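Local coordinates for protein sesquisabinene B synthase 2 (Santalum album, PDB 6A2A) that probably cyclises a farnesyl diphosphate substrate to the sesquiterpene sesquisabinene B, using magnesium or manganese ions as cofactor, at residues K94-T99 / K246-I251; R218-E223 / M292-N297; A395-E400 / L406-D411. All blocks are in the same frame, centred on the assembly; numbering follows the deposited sequence.

Contact 1: K94-T99 / K246-I251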
loop_
_atom_site.group_PDB
_atom_site.type_symbol
_atom_site.label_atom_id
_atom_site.label_comp_id
_atom_site.label_asym_id
_atom_site.label_seq_id
_atom_site.Cartn_x
_atom_site.Cartn_y
_atom_site.Cartn_z
ATOM N N LYS A 94 -10.714 14.984 -25.381
ATOM C CA LYS A 94 -9.859 16.155 -25.588
ATOM C C LYS A 94 -8.440 15.908 -25.047
ATOM O O LYS A 94 -7.462 16.411 -25.621
ATOM C CB LYS A 94 -10.482 17.415 -24.987
ATOM C CG LYS A 94 -9.841 18.703 -25.471
ATOM C CD LYS A 94 -10.640 19.968 -25.245
ATOM C CE LYS A 94 -10.392 20.608 -23.900
ATOM N NZ LYS A 94 -9.061 21.267 -23.867
ATOM N N TYR A 95 -8.293 15.169 -23.935
ATOM C CA TYR A 95 -6.954 14.974 -23.323
ATOM C C TYR A 95 -6.020 14.214 -24.269
ATOM O O TYR A 95 -4.782 14.331 -24.130
ATOM C CB TYR A 95 -7.056 14.249 -21.973
ATOM C CG TYR A 95 -7.234 12.755 -22.084
ATOM C CD1 TYR A 95 -8.429 12.184 -22.511
ATOM C CD2 TYR A 95 -6.184 11.891 -21.829
ATOM C CE1 TYR A 95 -8.554 10.815 -22.669
ATOM C CE2 TYR A 95 -6.315 10.531 -21.925
ATOM C CZ TYR A 95 -7.485 9.989 -22.401
ATOM O OH TYR A 95 -7.566 8.641 -22.501
ATOM N N GLN A 96 -6.575 13.452 -25.216
ATOM C CA GLN A 96 -5.752 12.770 -26.224
ATOM C C GLN A 96 -5.423 13.661 -27.439
ATOM O O GLN A 96 -4.536 13.282 -28.204
ATOM C CB GLN A 96 -6.446 11.503 -26.743
ATOM C CG GLN A 96 -6.597 10.356 -25.765
ATOM C CD GLN A 96 -5.332 9.561 -25.571
ATOM O OE1 GLN A 96 -4.238 10.075 -25.797
ATOM N NE2 GLN A 96 -5.462 8.349 -25.067
ATOM N N PHE A 97 -6.040 14.807 -27.618
ATOM C CA PHE A 97 -5.950 15.583 -28.877
ATOM C C PHE A 97 -5.783 17.055 -28.542
ATOM O O PHE A 97 -6.257 17.880 -29.248
ATOM C CB PHE A 97 -7.182 15.320 -29.761
ATOM C CG PHE A 97 -7.340 13.873 -30.129
ATOM C CD1 PHE A 97 -6.436 13.241 -30.987
ATOM C CD2 PHE A 97 -8.405 13.124 -29.655
ATOM C CE1 PHE A 97 -6.556 11.899 -31.294
ATOM C CE2 PHE A 97 -8.528 11.784 -29.987
ATOM C CZ PHE A 97 -7.622 11.171 -30.823
ATOM N N GLU A 98 -5.047 17.398 -27.474
ATOM C CA GLU A 98 -5.073 18.765 -26.996
ATOM C C GLU A 98 -4.482 19.729 -28.049
ATOM O O GLU A 98 -5.029 20.803 -28.289
ATOM C CB GLU A 98 -4.273 18.893 -25.697
ATOM C CG GLU A 98 -4.924 18.207 -24.506
ATOM C CD GLU A 98 -6.110 18.919 -23.885
ATOM O OE1 GLU A 98 -6.549 19.978 -24.391
ATOM O OE2 GLU A 98 -6.641 18.368 -22.878
ATOM N N THR A 99 -3.363 19.347 -28.627
ATOM C CA THR A 99 -2.686 20.159 -29.654
ATOM C C THR A 99 -3.614 20.355 -30.860
ATOM O O THR A 99 -3.864 21.465 -31.297
ATOM C CB THR A 99 -1.345 19.510 -30.035
ATOM O OG1 THR A 99 -0.477 19.801 -28.934
ATOM C CG2 THR A 99 -0.777 20.033 -31.332
ATOM N N LYS A 246 -15.138 4.444 -27.545
ATOM C CA LYS A 246 -15.437 3.262 -26.747
ATOM C C LYS A 246 -14.156 2.544 -26.328
ATOM O O LYS A 246 -14.039 2.042 -25.197
ATOM C CB LYS A 246 -16.350 2.308 -27.523
ATOM C CG LYS A 246 -17.723 2.884 -27.847
ATOM C CD LYS A 246 -18.623 1.883 -28.537
ATOM C CE LYS A 246 -20.009 2.429 -28.762
ATOM N NZ LYS A 246 -20.826 1.473 -29.545
ATOM N N LEU A 247 -13.174 2.461 -27.229
ATOM C CA LEU A 247 -11.962 1.746 -26.939
ATOM C C LEU A 247 -11.145 2.478 -25.857
ATOM O O LEU A 247 -10.627 1.853 -24.918
ATOM C CB LEU A 247 -11.181 1.645 -28.261
ATOM C CG LEU A 247 -10.204 0.493 -28.458
ATOM C CD1 LEU A 247 -10.833 -0.854 -28.182
ATOM C CD2 LEU A 247 -9.691 0.515 -29.892
ATOM N N ASP A 248 -10.938 3.760 -26.064
ATOM C CA ASP A 248 -10.207 4.604 -25.124
ATOM C C ASP A 248 -10.934 4.608 -23.783
ATOM O O ASP A 248 -10.264 4.561 -22.749
ATOM C CB ASP A 248 -10.018 5.990 -25.624
ATOM C CG ASP A 248 -9.014 6.787 -24.793
ATOM O OD1 ASP A 248 -7.800 6.481 -24.865
ATOM O OD2 ASP A 248 -9.485 7.654 -24.007
ATOM N N PHE A 249 -12.262 4.628 -23.803
ATOM C CA PHE A 249 -13.012 4.558 -22.554
ATOM C C PHE A 249 -12.624 3.309 -21.781
ATOM O O PHE A 249 -12.253 3.388 -20.603
ATOM C CB PHE A 249 -14.517 4.564 -22.770
ATOM C CG PHE A 249 -15.252 4.849 -21.489
ATOM C CD1 PHE A 249 -15.540 3.832 -20.605
ATOM C CD2 PHE A 249 -15.543 6.149 -21.121
ATOM C CE1 PHE A 249 -16.129 4.110 -19.386
ATOM C CE2 PHE A 249 -16.168 6.413 -19.917
ATOM C CZ PHE A 249 -16.433 5.403 -19.051
ATOM N N ASN A 250 -12.678 2.150 -22.438
ATOM C CA ASN A 250 -12.345 0.913 -21.767
ATOM C C ASN A 250 -10.881 0.895 -21.295
ATOM O O ASN A 250 -10.601 0.317 -20.215
ATOM C CB ASN A 250 -12.659 -0.304 -22.639
ATOM C CG ASN A 250 -14.131 -0.591 -22.795
ATOM O OD1 ASN A 250 -15.001 0.061 -22.191
ATOM N ND2 ASN A 250 -14.431 -1.565 -23.639
ATOM N N ILE A 251 -9.950 1.473 -22.044
ATOM C CA ILE A 251 -8.553 1.434 -21.640
ATOM C C ILE A 251 -8.375 2.290 -20.366
ATOM O O ILE A 251 -7.757 1.850 -19.406
ATOM C CB ILE A 251 -7.640 1.912 -22.776
ATOM C CG1 ILE A 251 -7.674 0.902 -23.930
ATOM C CG2 ILE A 251 -6.235 2.171 -22.279
ATOM C CD1 ILE A 251 -7.035 1.413 -25.213
#
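Y95 and Q96, in the short 3-10 turn that leads toward helix 98-110, both donate hydrogen bonds to D248 of helix 239-270, and these two bonds carry the contact. The Y95 hydroxyl gives a short one, OH to D248 OD2 at 2.6 Å, received on the syn lone pair, the side facing the other carboxylate oxygen. OD2 sits at the edge of the phenol ring, near its plane. Q96 serves the second oxygen: its NE2 lies 3.0 Å from D248 OD1, with an N-H...O angle of 155°. This acceptor is close to the amide plane, yet the donor reaches it from above the carboxylate plane, 36° out. D248 can meet both because its CG is anti to the backbone N (chi1 -168°), which extends the carboxylate off the helix. Two donors thus satisfy a buried acid; a tyrosine and a glutamine suit the task, being long enough to span the gap between backbones. The other end of the Q96 amide is held by K65 of helix 55-73, which should fix its rotation and may polarise it as a donor.

Apolar contacts brace the donors within their own turn. CG of Q96 rests 3.5 Å above one face of the Y95 ring, toward its rim, and CB of Q96 lies similarly over the F97 ring, which itself packs on helix 55-73. A charged pair straddles the turn, K94 NZ to E98 OE1 at 2.9 Å, while the backbone bond from F97 N to K94 O closes the turn itself.

F97 is the N-cap of helix 98-110. The whole is consistent with the interface of plant terpene synthases, where the helical N-terminal domain docks on the helices of the catalytic half.

Contact 2: R218-E223 / M292-N297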
loop_
_atom_site.group_PDB
_atom_site.type_symbol
_atom_site.label_atom_id
_atom_site.label_comp_id
_atom_site.label_asym_id
_atom_site.label_seq_id
_atom_site.Cartn_x
_atom_site.Cartn_y
_atom_site.Cartn_z
ATOM N N ARG A 218 -20.997 19.879 -15.895
ATOM C CA ARG A 218 -20.896 18.431 -15.758
ATOM C C ARG A 218 -19.439 18.000 -15.723
ATOM O O ARG A 218 -18.542 18.669 -16.275
ATOM C CB ARG A 218 -21.685 17.738 -16.894
ATOM C CG ARG A 218 -23.188 17.882 -16.751
ATOM C CD ARG A 218 -23.996 17.232 -17.915
ATOM N NE ARG A 218 -25.399 17.182 -17.622
ATOM C CZ ARG A 218 -25.990 16.232 -16.882
ATOM N NH1 ARG A 218 -25.262 15.307 -16.270
ATOM N NH2 ARG A 218 -27.292 16.263 -16.718
ATOM N N THR A 219 -19.204 16.823 -15.201
ATOM C CA THR A 219 -17.903 16.244 -15.190
ATOM C C THR A 219 -17.543 15.742 -16.572
ATOM O O THR A 219 -18.426 15.411 -17.402
ATOM C CB THR A 219 -17.709 15.078 -14.222
ATOM O OG1 THR A 219 -18.330 13.885 -14.712
ATOM C CG2 THR A 219 -18.197 15.368 -12.807
ATOM N N ILE A 220 -16.278 15.714 -16.815
ATOM C CA ILE A 220 -15.796 15.166 -18.146
ATOM C C ILE A 220 -16.077 13.662 -18.231
ATOM O O ILE A 220 -16.667 13.219 -19.203
ATOM C CB ILE A 220 -14.316 15.440 -18.404
ATOM C CG1 ILE A 220 -14.076 16.945 -18.426
ATOM C CG2 ILE A 220 -13.868 14.844 -19.725
ATOM C CD1 ILE A 220 -12.601 17.332 -18.279
ATOM N N ARG A 221 -15.725 12.906 -17.209
ATOM C CA ARG A 221 -15.630 11.458 -17.354
ATOM C C ARG A 221 -17.019 10.833 -17.364
ATOM O O ARG A 221 -17.284 9.928 -18.184
ATOM C CB ARG A 221 -14.783 10.815 -16.253
ATOM C CG ARG A 221 -14.585 9.315 -16.452
ATOM C CD ARG A 221 -13.860 9.026 -17.760
ATOM N NE ARG A 221 -13.584 7.596 -17.828
ATOM C CZ ARG A 221 -13.046 6.960 -18.875
ATOM N NH1 ARG A 221 -12.657 7.644 -19.960
ATOM N NH2 ARG A 221 -12.944 5.643 -18.819
ATOM N N TYR A 222 -17.901 11.283 -16.478
ATOM C CA TYR A 222 -19.247 10.733 -16.432
ATOM C C TYR A 222 -20.051 11.218 -17.641
ATOM O O TYR A 222 -20.897 10.462 -18.121
ATOM C CB TYR A 222 -19.960 11.056 -15.123
ATOM C CG TYR A 222 -19.325 10.394 -13.934
ATOM C CD1 TYR A 222 -18.284 11.010 -13.239
ATOM C CD2 TYR A 222 -19.736 9.153 -13.485
ATOM C CE1 TYR A 222 -17.642 10.377 -12.185
ATOM C CE2 TYR A 222 -19.113 8.525 -12.421
ATOM C CZ TYR A 222 -18.062 9.140 -11.763
ATOM O OH TYR A 222 -17.425 8.560 -10.697
ATOM N N GLU A 223 -19.776 12.438 -18.128
ATOM C CA GLU A 223 -20.429 12.913 -19.362
ATOM C C GLU A 223 -19.986 12.046 -20.547
ATOM O O GLU A 223 -20.819 11.792 -21.458
ATOM C CB GLU A 223 -20.109 14.392 -19.632
ATOM C CG GLU A 223 -20.853 14.960 -20.843
ATOM C CD GLU A 223 -22.370 14.939 -20.776
ATOM O OE1 GLU A 223 -22.998 14.620 -19.711
ATOM O OE2 GLU A 223 -22.984 15.142 -21.907
ATOM N N MET A 292 -13.018 14.899 -10.478
ATOM C CA MET A 292 -11.982 15.896 -10.298
ATOM C C MET A 292 -10.870 15.707 -11.333
ATOM O O MET A 292 -10.413 16.687 -11.883
ATOM C CB MET A 292 -11.370 15.845 -8.879
ATOM C CG MET A 292 -10.251 16.802 -8.666
ATOM S SD MET A 292 -9.587 16.572 -6.955
ATOM C CE MET A 292 -8.441 17.926 -6.899
ATOM N N LEU A 293 -10.434 14.473 -11.565
ATOM C CA LEU A 293 -9.347 14.203 -12.521
ATOM C C LEU A 293 -9.475 12.731 -12.901
ATOM O O LEU A 293 -9.505 11.865 -12.049
ATOM C CB LEU A 293 -7.963 14.589 -11.949
ATOM C CG LEU A 293 -7.336 13.711 -10.863
ATOM C CD1 LEU A 293 -5.977 14.210 -10.429
ATOM C CD2 LEU A 293 -8.195 13.584 -9.600
ATOM N N PHE A 294 -9.623 12.455 -14.217
ATOM C CA PHE A 294 -9.808 11.092 -14.670
ATOM C C PHE A 294 -8.582 10.560 -15.441
ATOM O O PHE A 294 -8.450 9.332 -15.618
ATOM C CB PHE A 294 -11.069 10.980 -15.549
ATOM C CG PHE A 294 -10.833 11.576 -16.922
ATOM C CD1 PHE A 294 -10.247 10.823 -17.914
ATOM C CD2 PHE A 294 -11.149 12.899 -17.187
ATOM C CE1 PHE A 294 -10.004 11.383 -19.160
ATOM C CE2 PHE A 294 -10.812 13.486 -18.403
ATOM C CZ PHE A 294 -10.287 12.699 -19.396
ATOM N N GLU A 295 -7.695 11.431 -15.923
ATOM C CA GLU A 295 -6.639 11.002 -16.838
ATOM C C GLU A 295 -5.716 9.955 -16.211
ATOM O O GLU A 295 -5.215 10.077 -15.095
ATOM C CB GLU A 295 -5.819 12.191 -17.342
ATOM C CG GLU A 295 -6.639 13.242 -18.027
ATOM C CD GLU A 295 -7.352 14.325 -17.231
ATOM O OE1 GLU A 295 -7.697 14.133 -16.034
ATOM O OE2 GLU A 295 -7.703 15.332 -17.881
ATOM N N PRO A 296 -5.419 8.892 -16.966
ATOM C CA PRO A 296 -4.487 7.921 -16.505
ATOM C C PRO A 296 -3.151 8.481 -16.006
ATOM O O PRO A 296 -2.615 7.937 -14.977
ATOM C CB PRO A 296 -4.208 7.053 -17.723
ATOM C CG PRO A 296 -5.449 7.153 -18.522
ATOM C CD PRO A 296 -6.066 8.492 -18.211
ATOM N N ASN A 297 -2.616 9.530 -16.632
ATOM C CA ASN A 297 -1.266 9.939 -16.286
ATOM C C ASN A 297 -1.255 10.660 -14.926
ATOM O O ASN A 297 -0.181 11.029 -14.453
ATOM C CB ASN A 297 -0.618 10.827 -17.340
ATOM C CG ASN A 297 -0.071 10.027 -18.512
ATOM O OD1 ASN A 297 0.133 8.815 -18.418
ATOM N ND2 ASN A 297 0.161 10.709 -19.620
#
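The phenyl ring of F294 lies against I220 and R221, in the first turn of helix 220-232, and so ties that helix start to the loop between helices 281-292 and 299-321 of the all-helical terpene synthase fold. Helix 299-321 carries the magnesium-binding D316 and D320 farther along.

From the loop backbone, CB of F294 first meets the aliphatic part of R221, 3.8 Å from its CB and a little more from its CG. CG of the ring is 4.0 Å from R221 CD, and CD1 touches the same methylene. Along the opposite rim, still on the same side of the ring plane, CD2 comes near I220 CG2, but the closer approach belongs to CE2, 3.6 Å from that methyl, and CZ, the tip, is still 4.2 Å from I220 CG2. Because F294 CG stands between its backbone N and carbonyl carbon (chi1 74°), the ring is directed at the helix. A phenylalanine fits here: it is flat enough to lie against an isoleucine methyl and an arginine stem together, and it asks for no polar partner in a buried place.

R221 offers F294 chiefly its hydrocarbon stem, since its guanidinium is engaged with F249, through a hydrogen bond from NH2 to the backbone O and a cation-pi contact with the ring. E295 CD lies over the face of the F294 ring turned away from I220 and R221. T219 is the N-cap of the helix: its OG1 accepts from Y222 N at 3.2 Å, with an N-H...O angle of 145°.

Contact 3: A395-E400 / L406-D411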
loop_
_atom_site.group_PDB
_atom_site.type_symbol
_atom_site.label_atom_id
_atom_site.label_comp_id
_atom_site.label_asym_id
_atom_site.label_seq_id
_atom_site.Cartn_x
_atom_site.Cartn_y
_atom_site.Cartn_z
ATOM N N ALA A 395 -19.684 23.159 15.259
ATOM C CA ALA A 395 -20.213 22.419 16.444
ATOM C C ALA A 395 -20.558 23.408 17.555
ATOM O O ALA A 395 -21.580 23.233 18.232
ATOM C CB ALA A 395 -19.208 21.387 16.949
ATOM N N LYS A 396 -19.713 24.407 17.745
ATOM C CA LYS A 396 -19.962 25.465 18.764
ATOM C C LYS A 396 -21.278 26.194 18.451
ATOM O O LYS A 396 -22.210 26.268 19.278
ATOM C CB LYS A 396 -18.744 26.380 18.819
ATOM C CG LYS A 396 -18.832 27.475 19.871
ATOM C CD LYS A 396 -17.513 28.130 20.142
ATOM C CE LYS A 396 -17.152 29.148 19.083
ATOM N NZ LYS A 396 -17.884 30.426 19.261
ATOM N N TRP A 397 -21.430 26.639 17.211
ATOM C CA TRP A 397 -22.717 27.233 16.793
ATOM C C TRP A 397 -23.925 26.318 17.052
ATOM O O TRP A 397 -24.979 26.798 17.524
ATOM C CB TRP A 397 -22.628 27.629 15.326
ATOM C CG TRP A 397 -21.631 28.709 15.035
ATOM C CD1 TRP A 397 -21.130 29.656 15.882
ATOM C CD2 TRP A 397 -21.144 29.063 13.724
ATOM N NE1 TRP A 397 -20.304 30.515 15.200
ATOM C CE2 TRP A 397 -20.317 30.193 13.866
ATOM C CE3 TRP A 397 -21.330 28.523 12.460
ATOM C CZ2 TRP A 397 -19.679 30.796 12.785
ATOM C CZ3 TRP A 397 -20.650 29.069 11.400
ATOM C CH2 TRP A 397 -19.852 30.200 11.553
ATOM N N PHE A 398 -23.831 25.042 16.699
ATOM C CA PHE A 398 -24.922 24.100 16.784
ATOM C C PHE A 398 -25.333 23.930 18.255
ATOM O O PHE A 398 -26.536 23.929 18.543
ATOM C CB PHE A 398 -24.500 22.746 16.197
ATOM C CG PHE A 398 -25.438 21.571 16.391
ATOM C CD1 PHE A 398 -26.690 21.544 15.797
ATOM C CD2 PHE A 398 -25.026 20.444 17.080
ATOM C CE1 PHE A 398 -27.517 20.437 15.918
ATOM C CE2 PHE A 398 -25.871 19.347 17.240
ATOM C CZ PHE A 398 -27.110 19.342 16.647
ATOM N N HIS A 399 -24.328 23.789 19.132
ATOM C CA HIS A 399 -24.543 23.559 20.583
ATOM C C HIS A 399 -24.973 24.842 21.313
ATOM O O HIS A 399 -25.678 24.712 22.315
ATOM C CB HIS A 399 -23.299 22.993 21.279
ATOM C CG HIS A 399 -22.960 21.604 20.860
ATOM N ND1 HIS A 399 -23.888 20.560 20.920
ATOM C CD2 HIS A 399 -21.798 21.075 20.394
ATOM C CE1 HIS A 399 -23.309 19.461 20.467
ATOM N NE2 HIS A 399 -22.030 19.748 20.147
ATOM N N GLU A 400 -24.538 26.026 20.868
ATOM C CA GLU A 400 -24.928 27.310 21.477
ATOM C C GLU A 400 -26.235 27.838 20.883
ATOM O O GLU A 400 -26.731 28.853 21.347
ATOM C CB GLU A 400 -23.953 28.440 21.179
ATOM C CG GLU A 400 -22.643 28.398 21.920
ATOM C CD GLU A 400 -21.689 29.429 21.339
ATOM O OE1 GLU A 400 -22.067 30.076 20.302
ATOM O OE2 GLU A 400 -20.581 29.588 21.905
ATOM N N LEU A 406 -25.575 34.280 6.432
ATOM C CA LEU A 406 -25.014 33.513 5.313
ATOM C C LEU A 406 -23.527 33.815 5.150
ATOM O O LEU A 406 -22.720 32.890 4.964
ATOM C CB LEU A 406 -25.763 33.819 4.020
ATOM C CG LEU A 406 -25.249 33.059 2.812
ATOM C CD1 LEU A 406 -25.503 31.556 3.012
ATOM C CD2 LEU A 406 -25.885 33.540 1.542
ATOM N N GLU A 407 -23.133 35.081 5.253
ATOM C CA GLU A 407 -21.711 35.397 5.020
ATOM C C GLU A 407 -20.850 34.811 6.165
ATOM O O GLU A 407 -19.801 34.247 5.860
ATOM C CB GLU A 407 -21.470 36.893 4.755
ATOM C CG GLU A 407 -20.841 37.164 3.361
ATOM C CD GLU A 407 -21.784 37.439 2.179
ATOM O OE1 GLU A 407 -23.032 37.541 2.425
ATOM O OE2 GLU A 407 -21.278 37.578 0.996
ATOM N N GLU A 408 -21.268 34.824 7.432
ATOM C CA GLU A 408 -20.436 34.241 8.472
ATOM C C GLU A 408 -20.387 32.707 8.308
ATOM O O GLU A 408 -19.325 32.070 8.563
ATOM C CB GLU A 408 -20.783 34.695 9.899
ATOM C CG GLU A 408 -22.009 34.096 10.535
ATOM C CD GLU A 408 -22.365 34.672 11.912
ATOM O OE1 GLU A 408 -23.273 35.564 11.990
ATOM O OE2 GLU A 408 -21.708 34.262 12.894
ATOM N N TYR A 409 -21.508 32.130 7.952
ATOM C CA TYR A 409 -21.565 30.669 7.704
ATOM C C TYR A 409 -20.629 30.269 6.547
ATOM O O TYR A 409 -19.791 29.381 6.709
ATOM C CB TYR A 409 -23.010 30.265 7.433
ATOM C CG TYR A 409 -23.116 28.880 6.859
ATOM C CD1 TYR A 409 -22.997 27.788 7.675
ATOM C CD2 TYR A 409 -23.319 28.688 5.498
ATOM C CE1 TYR A 409 -23.068 26.501 7.164
ATOM C CE2 TYR A 409 -23.460 27.419 4.986
ATOM C CZ TYR A 409 -23.252 26.332 5.806
ATOM O OH TYR A 409 -23.370 25.066 5.321
ATOM N N LEU A 410 -20.693 30.939 5.403
ATOM C CA LEU A 410 -19.922 30.482 4.231
ATOM C C LEU A 410 -18.432 30.680 4.437
ATOM O O LEU A 410 -17.630 29.889 3.939
ATOM C CB LEU A 410 -20.361 31.198 2.946
ATOM C CG LEU A 410 -21.720 30.814 2.399
ATOM C CD1 LEU A 410 -22.049 31.666 1.191
ATOM C CD2 LEU A 410 -21.791 29.320 2.023
ATOM N N ASP A 411 -18.023 31.721 5.183
ATOM C CA ASP A 411 -16.575 31.890 5.378
ATOM C C ASP A 411 -15.967 30.691 6.098
ATOM O O ASP A 411 -14.827 30.360 5.835
ATOM C CB ASP A 411 -16.293 33.187 6.103
ATOM C CG ASP A 411 -16.138 34.392 5.097
ATOM O OD1 ASP A 411 -15.624 34.226 3.924
ATOM O OD2 ASP A 411 -16.579 35.505 5.499
#
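The two consecutive helices 377-400 and 406-416, joined by a short loop in the class I terpene synthase fold, come nearest at W397 and Y409, whose CA atoms are 9.8 Å apart. An indole is long enough to bridge that gap. With CG beside its backbone N (chi1 -65°), W397 points its six-membered ring at the second helix. CH2, at the ring's edge, lies 3.6 Å from the backbone O of E408, near the ring plane, while CZ3 is 4.1 Å from Y409 CA. The E408 carboxylate stands nearly perpendicular to the indole, 85° between planes; its oxygens are engaged by H402 and the T405 backbone, which suits an acid at this helix start. Were W397 an alanine here, the indole wedge would be gone, and a gap would probably open between the two helices, with P404 and L475 losing a packing partner. Y409 brings its side chain within about 4 Å of that of E394, which binds magnesium in this enzyme, though no metal is bound in this chain, and its hydroxyl bonds to D461. Between side chains, the nearest approach is W397 CZ2 to E408 OE2, 4.0 Å.

Contacts 1 and 2 are neighbours, their centres 11 Å apart. Y95 CD1 packs 3.7 Å from F294 CZ, and E295 and P296 also pack against Y95, so one cluster brings together helices 220-232 and 239-270 with the turn before helix 98-110. Contact 2, nearer the centre of the chain, is buried and apolar across its segments; contact 1, farther out and partly buried, relies on hydrogen bonds to an acid. Contact 3 shares no element with them; it too is buried locally, but its centre lies about 26 Å from that of the chain. It joins sequence neighbours through one indole, close to metal-binding residues, whereas the others join distant parts of the chain.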